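Local coordinates for protein flavoenzyme PA4991 (Pseudomonas aeruginosa PAO1, PDB 5EZ7) that binds one FAD per subunit and probably works as an FAD-dependent oxidoreductase of the DAO family, its physiological substrate being unknown, at residues L41-G55 / E152-A165. Residues are numbered along the deposited sequence; the frame is centred on the assembly and turned at random.
With FAD (flavin-adenine dinucleotide), chain B.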
loop_
_atom_site.group_PDB
_atom_site.type_symbol
_atom_site.label_atom_id
_atom_site.label_comp_id
_atom_site.label_asym_id
_atom_site.label_seq_id
_atom_site.Cartn_x
_atom_site.Cartn_y
_atom_site.Cartn_z
ATOM N N LEU A 41 1.365 12.009 0.145
ATOM C CA LEU A 41 1.770 10.789 -0.512
ATOM C C LEU A 41 1.862 9.630 0.485
ATOM O O LEU A 41 2.433 9.769 1.560
ATOM C CB LEU A 41 3.144 10.947 -1.135
ATOM C CG LEU A 41 3.404 12.036 -2.133
ATOM C CD1 LEU A 41 4.904 12.211 -2.289
ATOM C CD2 LEU A 41 2.724 11.681 -3.423
ATOM N N GLY A 42 1.328 8.493 0.080
ATOM C CA GLY A 42 1.181 7.333 0.962
ATOM C C GLY A 42 0.083 7.449 2.027
ATOM O O GLY A 42 -0.077 6.535 2.827
ATOM N N GLY A 43 -0.685 8.533 2.031
ATOM C CA GLY A 43 -1.525 8.899 3.179
ATOM C C GLY A 43 -2.940 8.294 3.248
ATOM O O GLY A 43 -3.705 8.578 4.184
ATOM N N GLY A 44 -3.315 7.482 2.270
ATOM C CA GLY A 44 -4.577 6.734 2.369
ATOM C C GLY A 44 -4.201 5.419 3.030
ATOM O O GLY A 44 -3.643 5.392 4.131
ATOM N N GLN A 45 -4.414 4.334 2.316
ATOM C CA GLN A 45 -4.166 3.004 2.830
ATOM C C GLN A 45 -2.706 2.620 2.978
ATOM O O GLN A 45 -2.366 1.849 3.868
ATOM C CB GLN A 45 -4.799 1.994 1.904
ATOM C CG GLN A 45 -6.303 2.134 1.742
ATOM C CD GLN A 45 -6.792 1.364 0.516
ATOM O OE1 GLN A 45 -7.063 0.164 0.568
ATOM N NE2 GLN A 45 -6.861 2.059 -0.607
ATOM N N SER A 46 -1.849 3.109 2.081
ATOM C CA SER A 46 -0.466 2.607 1.979
ATOM C C SER A 46 0.413 2.687 3.224
ATOM O O SER A 46 1.004 1.692 3.621
ATOM C CB SER A 46 0.266 3.297 0.844
ATOM O OG SER A 46 -0.369 2.924 -0.339
ATOM N N VAL A 47 0.520 3.862 3.806
ATOM C CA VAL A 47 1.350 4.043 5.007
ATOM C C VAL A 47 0.670 3.415 6.206
ATOM O O VAL A 47 1.322 3.241 7.208
ATOM C CB VAL A 47 1.682 5.539 5.237
ATOM C CG1 VAL A 47 2.454 5.804 6.490
ATOM C CG2 VAL A 47 2.637 5.980 4.164
ATOM N N LYS A 48 -0.636 3.118 6.098
ATOM C CA LYS A 48 -1.359 2.382 7.123
ATOM C C LYS A 48 -1.322 0.870 6.948
ATOM O O LYS A 48 -1.868 0.147 7.782
ATOM C CB LYS A 48 -2.814 2.845 7.197
ATOM C CG LYS A 48 -2.960 4.318 7.528
ATOM C CD LYS A 48 -4.440 4.644 7.570
ATOM C CE LYS A 48 -4.723 6.086 8.000
ATOM N NZ LYS A 48 -4.653 6.956 6.804
ATOM N N SER A 49 -0.686 0.370 5.895
ATOM C CA SER A 49 -0.584 -1.062 5.740
ATOM C C SER A 49 0.401 -1.652 6.746
ATOM O O SER A 49 1.120 -0.920 7.456
ATOM C CB SER A 49 -0.172 -1.463 4.310
ATOM O OG SER A 49 1.110 -0.989 3.930
ATOM N N GLN A 50 0.435 -2.968 6.788
ATOM C CA GLN A 50 1.410 -3.679 7.614
ATOM C C GLN A 50 2.696 -3.936 6.829
ATOM O O GLN A 50 3.669 -4.399 7.394
ATOM C CB GLN A 50 0.813 -4.965 8.181
ATOM C CG GLN A 50 -0.316 -4.706 9.178
ATOM C CD GLN A 50 -0.569 -5.887 10.141
ATOM O OE1 GLN A 50 -1.459 -6.695 9.924
ATOM N NE2 GLN A 50 0.235 -5.981 11.188
ATOM N N GLY A 51 2.711 -3.626 5.530
ATOM C CA GLY A 51 3.953 -3.628 4.741
ATOM C C GLY A 51 4.390 -5.007 4.326
ATOM O O GLY A 51 5.514 -5.191 3.848
ATOM N N ILE A 52 3.504 -5.998 4.485
ATOM C CA ILE A 52 3.897 -7.379 4.262
ATOM C C ILE A 52 3.777 -7.644 2.788
ATOM O O ILE A 52 2.717 -7.399 2.206
ATOM C CB ILE A 52 2.967 -8.363 4.993
ATOM C CG1 ILE A 52 3.092 -8.189 6.509
ATOM C CG2 ILE A 52 3.280 -9.799 4.574
ATOM C CD1 ILE A 52 1.882 -8.668 7.289
ATOM N N ILE A 53 4.825 -8.189 2.193
ATOM C CA ILE A 53 4.749 -8.661 0.808
ATOM C C ILE A 53 4.405 -10.130 0.718
ATOM O O ILE A 53 5.264 -11.007 0.812
ATOM C CB ILE A 53 5.997 -8.278 0.037
ATOM C CG1 ILE A 53 5.934 -6.756 -0.131
ATOM C CG2 ILE A 53 5.969 -8.837 -1.365
ATOM C CD1 ILE A 53 7.276 -6.174 -0.242
ATOM N N HIS A 54 3.110 -10.355 0.542
ATOM C CA HIS A 54 2.507 -11.672 0.446
ATOM C C HIS A 54 2.993 -12.393 -0.804
ATOM O O HIS A 54 3.262 -11.767 -1.812
ATOM C CB HIS A 54 0.971 -11.534 0.377
ATOM C CG HIS A 54 0.372 -10.762 1.508
ATOM N ND1 HIS A 54 0.301 -11.255 2.793
ATOM C CD2 HIS A 54 -0.207 -9.541 1.547
ATOM C CE1 HIS A 54 -0.286 -10.371 3.576
ATOM N NE2 HIS A 54 -0.597 -9.318 2.847
ATOM N N GLY A 55 3.089 -13.711 -0.746
ATOM C CA GLY A 55 3.417 -14.507 -1.930
ATOM C C GLY A 55 2.741 -15.852 -1.950
ATOM O O GLY A 55 3.372 -16.863 -2.305
ATOM N N GLU A 152 8.192 -14.258 2.202
ATOM C CA GLU A 152 7.575 -12.951 2.338
ATOM C C GLU A 152 8.471 -11.964 3.110
ATOM O O GLU A 152 9.252 -12.361 3.941
ATOM C CB GLU A 152 6.207 -13.096 3.021
ATOM C CG GLU A 152 5.193 -13.982 2.280
ATOM C CD GLU A 152 3.789 -13.974 2.915
ATOM O OE1 GLU A 152 2.867 -14.623 2.321
ATOM O OE2 GLU A 152 3.595 -13.307 3.974
ATOM N N ILE A 153 8.346 -10.683 2.799
ATOM C CA ILE A 153 9.258 -9.637 3.260
ATOM C C ILE A 153 8.399 -8.610 3.927
ATOM O O ILE A 153 7.229 -8.445 3.519
ATOM C CB ILE A 153 9.877 -8.818 2.101
ATOM C CG1 ILE A 153 10.352 -9.665 0.943
ATOM C CG2 ILE A 153 11.054 -7.983 2.580
ATOM C CD1 ILE A 153 10.484 -8.845 -0.336
ATOM N N VAL A 154 8.974 -7.852 4.863
ATOM C CA VAL A 154 8.271 -6.695 5.445
ATOM C C VAL A 154 9.040 -5.400 5.287
ATOM O O VAL A 154 10.135 -5.265 5.812
ATOM C CB VAL A 154 7.978 -6.886 6.932
ATOM C CG1 VAL A 154 7.129 -5.731 7.454
ATOM C CG2 VAL A 154 7.307 -8.237 7.148
ATOM N N PHE A 155 8.402 -4.446 4.607
ATOM C CA PHE A 155 9.009 -3.192 4.179
ATOM C C PHE A 155 8.668 -2.132 5.193
ATOM O O PHE A 155 7.599 -2.159 5.736
ATOM C CB PHE A 155 8.468 -2.742 2.793
ATOM C CG PHE A 155 9.324 -3.159 1.628
ATOM C CD1 PHE A 155 9.336 -4.466 1.197
ATOM C CD2 PHE A 155 10.128 -2.245 0.959
ATOM C CE1 PHE A 155 10.144 -4.880 0.123
ATOM C CE2 PHE A 155 10.944 -2.654 -0.105
ATOM C CZ PHE A 155 10.961 -3.980 -0.509
ATOM N N ASP A 156 9.587 -1.209 5.431
ATOM C CA ASP A 156 9.287 0.072 6.097
ATOM C C ASP A 156 8.619 0.951 5.033
ATOM O O ASP A 156 9.301 1.511 4.157
ATOM C CB ASP A 156 10.588 0.746 6.614
ATOM C CG ASP A 156 10.346 2.134 7.251
ATOM O OD1 ASP A 156 9.166 2.489 7.453
ATOM O OD2 ASP A 156 11.328 2.866 7.567
ATOM N N VAL A 157 7.302 1.056 5.101
ATOM C CA VAL A 157 6.520 1.702 4.041
ATOM C C VAL A 157 6.804 3.199 3.901
ATOM O O VAL A 157 7.021 3.672 2.799
ATOM C CB VAL A 157 5.002 1.425 4.132
ATOM C CG1 VAL A 157 4.261 2.143 3.019
ATOM C CG2 VAL A 157 4.734 -0.076 4.002
ATOM N N PRO A 158 6.826 3.943 5.005
ATOM C CA PRO A 158 7.225 5.341 4.828
ATOM C C PRO A 158 8.562 5.538 4.052
ATOM O O PRO A 158 8.667 6.440 3.217
ATOM C CB PRO A 158 7.372 5.859 6.247
ATOM C CG PRO A 158 6.715 4.850 7.144
ATOM C CD PRO A 158 6.329 3.639 6.364
ATOM N N ASP A 159 9.559 4.717 4.344
ATOM C CA ASP A 159 10.816 4.765 3.625
ATOM C C ASP A 159 10.707 4.281 2.147
ATOM O O ASP A 159 11.440 4.746 1.282
ATOM C CB ASP A 159 11.839 3.950 4.371
ATOM C CG ASP A 159 13.224 4.227 3.914
ATOM O OD1 ASP A 159 13.625 5.423 3.979
ATOM O OD2 ASP A 159 13.890 3.258 3.447
ATOM N N LEU A 160 9.775 3.361 1.881
ATOM C CA LEU A 160 9.468 2.926 0.511
ATOM C C LEU A 160 8.899 4.056 -0.338
ATOM O O LEU A 160 9.290 4.275 -1.514
ATOM C CB LEU A 160 8.490 1.770 0.537
ATOM C CG LEU A 160 7.901 1.343 -0.808
ATOM C CD1 LEU A 160 8.967 0.897 -1.824
ATOM C CD2 LEU A 160 6.896 0.251 -0.530
ATOM N N ILE A 161 7.965 4.760 0.289
ATOM C CA ILE A 161 7.284 5.905 -0.307
ATOM C C ILE A 161 8.180 7.053 -0.575
ATOM O O ILE A 161 8.028 7.675 -1.618
ATOM C CB ILE A 161 6.116 6.337 0.605
ATOM C CG1 ILE A 161 4.973 5.395 0.319
ATOM C CG2 ILE A 161 5.642 7.757 0.359
ATOM C CD1 ILE A 161 4.257 5.094 1.564
ATOM N N ARG A 162 9.083 7.322 0.372
ATOM C CA ARG A 162 10.139 8.342 0.209
ATOM C C ARG A 162 10.968 8.070 -1.072
ATOM O O ARG A 162 11.158 8.940 -1.882
ATOM C CB ARG A 162 11.052 8.432 1.464
ATOM C CG ARG A 162 12.429 9.070 1.168
ATOM C CD ARG A 162 13.584 8.610 2.038
ATOM N NE ARG A 162 13.869 7.175 1.961
ATOM C CZ ARG A 162 14.664 6.562 1.074
ATOM N NH1 ARG A 162 15.303 7.247 0.094
ATOM N NH2 ARG A 162 14.805 5.229 1.167
ATOM N N ARG A 163 11.428 6.840 -1.241
ATOM C CA ARG A 163 12.190 6.434 -2.437
ATOM C C ARG A 163 11.408 6.517 -3.749
ATOM O O ARG A 163 11.912 7.000 -4.758
ATOM C CB ARG A 163 12.709 5.006 -2.264
ATOM C CG ARG A 163 13.662 4.518 -3.360
ATOM C CD ARG A 163 14.772 5.518 -3.695
ATOM N NE ARG A 163 15.597 5.016 -4.785
ATOM C CZ ARG A 163 16.500 5.728 -5.477
ATOM N NH1 ARG A 163 16.713 7.022 -5.217
ATOM N NH2 ARG A 163 17.199 5.136 -6.447
ATOM N N LEU A 164 10.162 6.066 -3.737
ATOM C CA LEU A 164 9.333 6.195 -4.923
ATOM C C LEU A 164 9.062 7.647 -5.250
ATOM O O LEU A 164 8.914 7.981 -6.420
ATOM C CB LEU A 164 8.026 5.447 -4.797
ATOM C CG LEU A 164 8.122 3.935 -4.660
ATOM C CD1 LEU A 164 6.792 3.359 -4.238
ATOM C CD2 LEU A 164 8.512 3.258 -5.950
ATOM N N ALA A 165 9.018 8.511 -4.243
ATOM C CA ALA A 165 8.873 9.930 -4.490
ATOM C C ALA A 165 10.139 10.508 -5.061
ATOM O O ALA A 165 10.059 11.360 -5.910
ATOM C CB ALA A 165 8.489 10.660 -3.226
HETATM P PA FAD B . -3.948 4.525 -1.367
HETATM O O1A FAD B . -2.715 4.184 -0.596
HETATM O O2A FAD B . -5.263 4.717 -0.663
HETATM O O5B FAD B . -3.603 5.816 -2.220
HETATM C C5B FAD B . -4.591 6.571 -2.893
HETATM C C4B FAD B . -4.051 7.983 -2.973
HETATM O O4B FAD B . -4.908 8.771 -3.815
HETATM C C3B FAD B . -3.989 8.640 -1.591
HETATM O O3B FAD B . -2.668 9.107 -1.305
HETATM C C2B FAD B . -4.993 9.772 -1.698
HETATM O O2B FAD B . -4.667 10.936 -0.943
HETATM C C1B FAD B . -5.039 10.038 -3.205
HETATM N N9A FAD B . -6.301 10.638 -3.652
HETATM C C8A FAD B . -7.539 10.275 -3.273
HETATM N N7A FAD B . -8.452 11.051 -3.882
HETATM C C5A FAD B . -7.800 11.915 -4.668
HETATM C C6A FAD B . -8.191 13.008 -5.570
HETATM N N6A FAD B . -9.494 13.279 -5.734
HETATM N N1A FAD B . -7.226 13.682 -6.218
HETATM C C2A FAD B . -5.925 13.385 -6.040
HETATM N N3A FAD B . -5.494 12.401 -5.224
HETATM C C4A FAD B . -6.378 11.650 -4.522
HETATM N N1 FAD B . -1.361 -5.066 1.508
HETATM C C2 FAD B . -0.299 -5.898 1.541
HETATM O O2 FAD B . 0.149 -6.354 0.462
HETATM N N3 FAD B . 0.299 -6.253 2.692
HETATM C C4 FAD B . -0.118 -5.815 3.876
HETATM O O4 FAD B . 0.460 -6.149 4.930
HETATM C C4X FAD B . -1.268 -4.905 3.921
HETATM N N5 FAD B . -1.737 -4.431 5.091
HETATM C C5X FAD B . -2.785 -3.588 5.119
HETATM C C6 FAD B . -3.227 -3.109 6.346
HETATM C C7 FAD B . -4.297 -2.239 6.419
HETATM C C7M FAD B . -4.743 -1.722 7.753
HETATM C C8 FAD B . -4.963 -1.793 5.169
HETATM C C8M FAD B . -6.131 -0.831 5.181
HETATM C C9 FAD B . -4.527 -2.281 3.951
HETATM C C9A FAD B . -3.457 -3.169 3.862
HETATM N N10 FAD B . -2.979 -3.680 2.623
HETATM C C10 FAD B . -1.875 -4.541 2.625
HETATM C "C1'" FAD B . -3.570 -3.293 1.353
HETATM C "C2'" FAD B . -2.860 -2.041 0.867
HETATM O "O2'" FAD B . -2.677 -1.094 1.928
HETATM C "C3'" FAD B . -3.613 -1.407 -0.294
HETATM O "O3'" FAD B . -4.001 -2.446 -1.215
HETATM C "C4'" FAD B . -2.737 -0.387 -1.019
HETATM O "O4'" FAD B . -1.938 0.367 -0.107
HETATM C "C5'" FAD B . -3.574 0.589 -1.824
HETATM O "O5'" FAD B . -2.703 1.418 -2.605
HETATM P P FAD B . -3.334 2.610 -3.460
HETATM O O1P FAD B . -2.214 3.502 -3.929
HETATM O O2P FAD B . -4.249 1.976 -4.445
HETATM O O3P FAD B . -4.293 3.342 -2.403
HETATM O O HOH W 1 5.543 -1.871 7.377
#
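Two backbone hydrogen bonds join residues 51-53 to strand 153-155 in antiparallel fashion: Phe155 N gives to Gly51 O (3.1 Å), and Ile53 N gives to Ile153 O at 2.8 Å. Farther along, Gly55 N bonds to Glu152 OE1 (3.2 Å) from above the carboxylate plane. The extended Glu152 side chain runs past Ile53 O, and its carboxylate stands nearly perpendicular to the His54 ring (89°). The other oxygen, OE2, is buried without a hydrogen-bond partner, 4.1 Å from His54 ND1. A water gives hydrogen bonds to Phe155 O and, weakly, to Gln50 O.

Side-chain packing joins the loop to the helix. Val157 splits its two methyls: with CG1 anti to the backbone N (chi1 179°), that methyl lies 3.3 Å from Ser46 O, while CG2 packs against Gly51 CA and Ser49 OG. One turn on, Gly42, having no side chain, lets the CD1 methyl of Ile161 come within 3.9 Å of its CA, and Ala165 CB meets Leu41 CD1.

The other side of 41-55 grips the cofactor. Gln45 N and NE2 both donate to FAD O2A, Ser46 N and OG bind O1A, and Ile52 brackets the flavin pyrimidine edge, its N giving to O4 and its O accepting from N3 (2.7 Å). The contact thus backs the FAD-binding loop with a strand and a helix.

Strand 153-155 is the middle of a three-stranded antiparallel sheet, between 52-53 and 96-98; Trp79 of helix 75-82 packs edge-to-face on Phe155, and helix 17-28 touches Leu160 and Leu164 of helix 157-168.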